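Local coordinates for protein probable N-glycosylase/DNA lyase (Thermotoga maritima, PDB 3N0U) that belongs to the 8-oxoguanine DNA glycosylase family of the helix-hairpin-helix clan and is built of helices without strands, at residues 32-35 against 36-39; 49-52 against 53-57. All coordinates share one frame; numbering follows the deposited sequence.

Interaction 1 (32-35 against 36-39); sequences EQRF and EEFK
Arg34, Phe35, Glu37 and Phe38 carry a local contact within one helix, between side chains three and four residues apart in the C-terminal half of helix 13-44. The two phenylalanines form a T-shaped (edge-to-face) pair. Phe38 turns its edge to the face of Phe35, with CD2 over the ring centre. The centroids are 5.1 Å apart and the planes meet at 73°. Phe38 also packs against Arg34, where CZ lies 3.5 Å from Arg34 CG. The carbonyl oxygen of Arg34 sits over one face of the Phe38 ring and accepts a hydrogen bond from Phe38 N, 3.1 Å from Arg34 O. Arg34 makes a salt bridge with Glu37, NH1 to OE1 at 2.8 Å. The bond is weak in angle, although the two flat groups are nearly parallel. Arg34 CG stands anti to the backbone N (chi1 -175°), and bends at chi2 and chi3 bring the guanidinium alongside Glu37, one turn further on. Its NE and NH2 bond to the carbonyls of Asp218 and Val217. On the outer side, a water donates to Gln33 O at 2.8 Å and to Glu36 OE1 at 3.1 Å. The helix is thus two-sided. Phe35 and Phe38 are buried, and both touch Leu207 of helix 202-214. The guanidinium has partners on NE, NH1 and NH2, which should hold its rotation and tie this helix to the C-terminal tail.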
loop_
_atom_site.group_PDB
_atom_site.type_symbol
_atom_site.label_atom_id
_atom_site.label_comp_id
_atom_site.label_asym_id
_atom_site.label_seq_id
_atom_site.Cartn_x
_atom_site.Cartn_y
_atom_site.Cartn_z
ATOM N N GLU A 32 -2.085 13.598 7.927
ATOM C CA GLU A 32 -3.513 13.703 8.190
ATOM C C GLU A 32 -4.272 14.027 6.917
ATOM O O GLU A 32 -5.333 13.486 6.676
ATOM C CB GLU A 32 -3.802 14.739 9.278
ATOM C CG GLU A 32 -3.326 14.313 10.648
ATOM C CD GLU A 32 -4.140 13.161 11.205
ATOM O OE1 GLU A 32 -5.394 13.208 11.079
ATOM O OE2 GLU A 32 -3.540 12.208 11.753
ATOM N N GLN A 33 -3.725 14.888 6.078
ATOM C CA GLN A 33 -4.414 15.237 4.841
ATOM C C GLN A 33 -4.462 14.035 3.914
ATOM O O GLN A 33 -5.480 13.772 3.264
ATOM C CB GLN A 33 -3.733 16.422 4.165
ATOM C CG GLN A 33 -4.119 17.738 4.828
ATOM C CD GLN A 33 -3.049 18.805 4.703
ATOM O OE1 GLN A 33 -2.362 18.897 3.683
ATOM N NE2 GLN A 33 -2.896 19.612 5.750
ATOM N N ARG A 34 -3.390 13.251 3.893
ATOM C CA ARG A 34 -3.361 12.093 3.011
ATOM C C ARG A 34 -4.372 11.056 3.503
ATOM O O ARG A 34 -5.112 10.469 2.710
ATOM C CB ARG A 34 -1.952 11.517 2.943
ATOM C CG ARG A 34 -1.795 10.383 1.960
ATOM C CD ARG A 34 -2.012 10.847 0.534
ATOM N NE ARG A 34 -0.902 11.656 0.023
ATOM C CZ ARG A 34 -0.963 12.957 -0.229
ATOM N NH1 ARG A 34 -2.083 13.644 -0.022
ATOM N NH2 ARG A 34 0.113 13.574 -0.697
ATOM N N PHE A 35 -4.429 10.863 4.817
ATOM C CA PHE A 35 -5.399 9.931 5.363
ATOM C C PHE A 35 -6.838 10.341 5.130
ATOM O O PHE A 35 -7.709 9.477 4.968
ATOM C CB PHE A 35 -5.147 9.606 6.835
ATOM C CG PHE A 35 -4.938 8.163 7.035
ATOM C CD1 PHE A 35 -3.684 7.623 6.872
ATOM C CD2 PHE A 35 -6.015 7.321 7.235
ATOM C CE1 PHE A 35 -3.482 6.272 6.981
ATOM C CE2 PHE A 35 -5.825 5.953 7.334
ATOM C CZ PHE A 35 -4.547 5.435 7.217
ATOM N N GLU A 36 -7.101 11.644 5.093
ATOM C CA GLU A 36 -8.460 12.106 4.807
ATOM C C GLU A 36 -8.849 11.685 3.393
ATOM O O GLU A 36 -10.009 11.378 3.127
ATOM C CB GLU A 36 -8.567 13.622 4.992
ATOM C CG GLU A 36 -8.692 14.032 6.446
ATOM C CD GLU A 36 -8.097 15.407 6.734
ATOM O OE1 GLU A 36 -7.968 16.216 5.784
ATOM O OE2 GLU A 36 -7.758 15.676 7.917
ATOM N N GLU A 37 -7.875 11.658 2.490
ATOM C CA GLU A 37 -8.122 11.226 1.123
ATOM C C GLU A 37 -8.379 9.712 1.089
ATOM O O GLU A 37 -9.269 9.227 0.384
ATOM C CB GLU A 37 -6.955 11.633 0.212
ATOM C CG GLU A 37 -6.779 13.164 0.122
ATOM C CD GLU A 37 -5.462 13.617 -0.491
ATOM O OE1 GLU A 37 -4.640 12.757 -0.858
ATOM O OE2 GLU A 37 -5.256 14.851 -0.601
ATOM N N PHE A 38 -7.635 8.963 1.892
ATOM C CA PHE A 38 -7.867 7.525 1.976
ATOM C C PHE A 38 -9.263 7.245 2.517
ATOM O O PHE A 38 -9.968 6.388 1.997
ATOM C CB PHE A 38 -6.857 6.851 2.909
ATOM C CG PHE A 38 -5.414 6.957 2.457
ATOM C CD1 PHE A 38 -5.079 7.215 1.141
ATOM C CD2 PHE A 38 -4.407 6.726 3.364
ATOM C CE1 PHE A 38 -3.757 7.280 0.748
ATOM C CE2 PHE A 38 -3.078 6.790 2.987
ATOM C CZ PHE A 38 -2.750 7.056 1.672
ATOM N N LYS A 39 -9.638 7.941 3.591
ATOM C CA LYS A 39 -10.949 7.722 4.214
ATOM C C LYS A 39 -12.070 8.065 3.234
ATOM O O LYS A 39 -13.100 7.379 3.196
ATOM C CB LYS A 39 -11.092 8.497 5.535
ATOM C CG LYS A 39 -10.207 7.942 6.645
ATOM C CD LYS A 39 -10.640 8.411 8.029
ATOM C CE LYS A 39 -10.899 7.228 8.970
ATOM N NZ LYS A 39 -9.789 6.208 8.981
HETATM O O HOH W 1 -7.270 15.921 2.738
#

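Interaction 2 (49-52 against 53-57); sequences DLFC and ELSFC
Phe51 and Ser55, one turn apart in helix 47-59, form a serine-to-backbone contact on top of the i to i+4 bonds of the helix. The main feature is the carbonyl oxygen of Phe51. Ser55 N and Ser55 OG both donate to Phe51 O, each at 2.9 Å. The two donors reach it from opposite faces of the carbonyl plane, so the hydroxyl adds to the helical bond without displacing it. Ser55 OG lies anti to its own carbonyl carbon (chi1 -58°), which turns it back toward the preceding turn. This buried hydroxyl therefore has an acceptor within its own helix. OG also lies 3.5 Å from Phe51 CE1, in an oblique approach to the ring. The bonds on either side are regular: Leu54 N to Leu50 O at 2.9 Å, and Phe56 N to Cys52 O also at 2.9 Å. The CB atoms of Glu53 and Leu54 rest 3.5 Å from Leu50 O and Phe51 O, respectively. Glu53 is buried, and its carboxylate is met from outside the segments by a salt bridge from Lys219 and hydrogen bonds from Asn149 and Gln72. The helix is packed by several neighbours. Phe51 and Ser55 meet Ile106 of helix 99-109, Leu50 reaches Leu116 and Val120 of helix 116-121, and Asp49, Leu50 and Glu53 touch Leu41 of helix 13-44.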
loop_
_atom_site.group_PDB
_atom_site.type_symbol
_atom_site.label_atom_id
_atom_site.label_comp_id
_atom_site.label_asym_id
_atom_site.label_seq_id
_atom_site.Cartn_x
_atom_site.Cartn_y
_atom_site.Cartn_z
ATOM N N ASP A 49 -13.879 3.409 -8.526
ATOM C CA ASP A 49 -12.861 4.176 -7.813
ATOM C C ASP A 49 -11.938 3.234 -7.010
ATOM O O ASP A 49 -10.704 3.395 -6.954
ATOM C CB ASP A 49 -13.509 5.153 -6.825
ATOM C CG ASP A 49 -14.286 6.275 -7.494
ATOM O OD1 ASP A 49 -13.991 6.617 -8.666
ATOM O OD2 ASP A 49 -15.193 6.841 -6.814
ATOM N N LEU A 50 -12.538 2.257 -6.351
ATOM C CA LEU A 50 -11.764 1.317 -5.563
ATOM C C LEU A 50 -10.903 0.454 -6.486
ATOM O O LEU A 50 -9.765 0.132 -6.165
ATOM C CB LEU A 50 -12.693 0.432 -4.728
ATOM C CG LEU A 50 -13.452 1.171 -3.622
ATOM C CD1 LEU A 50 -14.470 0.262 -3.016
ATOM C CD2 LEU A 50 -12.494 1.656 -2.555
ATOM N N PHE A 51 -11.442 0.091 -7.641
ATOM C CA PHE A 51 -10.689 -0.708 -8.596
ATOM C C PHE A 51 -9.444 0.029 -9.095
ATOM O O PHE A 51 -8.386 -0.571 -9.314
ATOM C CB PHE A 51 -11.554 -1.102 -9.801
ATOM C CG PHE A 51 -10.884 -2.102 -10.680
ATOM C CD1 PHE A 51 -10.193 -1.707 -11.816
ATOM C CD2 PHE A 51 -10.863 -3.434 -10.317
ATOM C CE1 PHE A 51 -9.554 -2.645 -12.607
ATOM C CE2 PHE A 51 -10.208 -4.357 -11.083
ATOM C CZ PHE A 51 -9.550 -3.965 -12.225
ATOM N N CYS A 52 -9.563 1.330 -9.282
ATOM C CA CYS A 52 -8.409 2.090 -9.738
ATOM C C CYS A 52 -7.330 2.126 -8.654
ATOM O O CYS A 52 -6.138 2.081 -8.965
ATOM C CB CYS A 52 -8.818 3.493 -10.158
ATOM S SG CYS A 52 -9.792 3.510 -11.676
ATOM N N GLU A 53 -7.732 2.170 -7.396
ATOM C CA GLU A 53 -6.771 2.113 -6.305
ATOM C C GLU A 53 -6.137 0.727 -6.206
ATOM O O GLU A 53 -4.956 0.595 -5.945
ATOM C CB GLU A 53 -7.421 2.478 -4.979
ATOM C CG GLU A 53 -6.408 2.803 -3.879
ATOM C CD GLU A 53 -5.599 4.049 -4.201
ATOM O OE1 GLU A 53 -6.001 4.842 -5.090
ATOM O OE2 GLU A 53 -4.529 4.209 -3.608
ATOM N N LEU A 54 -6.926 -0.320 -6.402
ATOM C CA LEU A 54 -6.361 -1.656 -6.442
ATOM C C LEU A 54 -5.322 -1.750 -7.569
ATOM O O LEU A 54 -4.256 -2.342 -7.393
ATOM C CB LEU A 54 -7.469 -2.705 -6.633
ATOM C CG LEU A 54 -6.981 -4.139 -6.600
ATOM C CD1 LEU A 54 -6.469 -4.514 -5.197
ATOM C CD2 LEU A 54 -8.114 -5.059 -7.034
ATOM N N SER A 55 -5.626 -1.144 -8.713
ATOM C CA SER A 55 -4.688 -1.127 -9.846
ATOM C C SER A 55 -3.403 -0.356 -9.547
ATOM O O SER A 55 -2.304 -0.791 -9.939
ATOM C CB SER A 55 -5.369 -0.586 -11.100
ATOM O OG SER A 55 -6.511 -1.389 -11.412
ATOM N N PHE A 56 -3.525 0.746 -8.809
ATOM C CA PHE A 56 -2.362 1.490 -8.349
ATOM C C PHE A 56 -1.465 0.548 -7.552
ATOM O O PHE A 56 -0.249 0.536 -7.716
ATOM C CB PHE A 56 -2.790 2.697 -7.501
ATOM C CG PHE A 56 -1.666 3.330 -6.725
ATOM C CD1 PHE A 56 -0.847 4.272 -7.315
ATOM C CD2 PHE A 56 -1.443 2.997 -5.400
ATOM C CE1 PHE A 56 0.186 4.856 -6.605
ATOM C CE2 PHE A 56 -0.412 3.580 -4.690
ATOM C CZ PHE A 56 0.408 4.509 -5.300
ATOM N N CYS A 57 -2.065 -0.270 -6.700
ATOM C CA CYS A 57 -1.273 -1.164 -5.875
ATOM C C CYS A 57 -0.617 -2.294 -6.689
ATOM O O CYS A 57 0.498 -2.718 -6.394
ATOM C CB CYS A 57 -2.114 -1.711 -4.717
ATOM S SG CYS A 57 -2.625 -0.416 -3.563
#

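Interactions 1 and 2 lie in series on consecutive helices, 13-44 and 47-59. Their centres are 16 Å apart, and their nearest atoms come within about 5 Å without touching. Shared neighbours connect them. Asn149 packs on Phe38 of interaction 1, and in interaction 2 it touches Phe56 and bonds to Glu53. Lys219 touches Phe38, pairs with Glu53 and makes a cation-pi contact with Phe56. The C-terminal residue thus bridges the two helices. Interaction 2 is the more buried of the two. Its Leu54 side chain lies about 9 Å from the bound sodium ion, whose site is formed by Val132, Ala135 and Ile138.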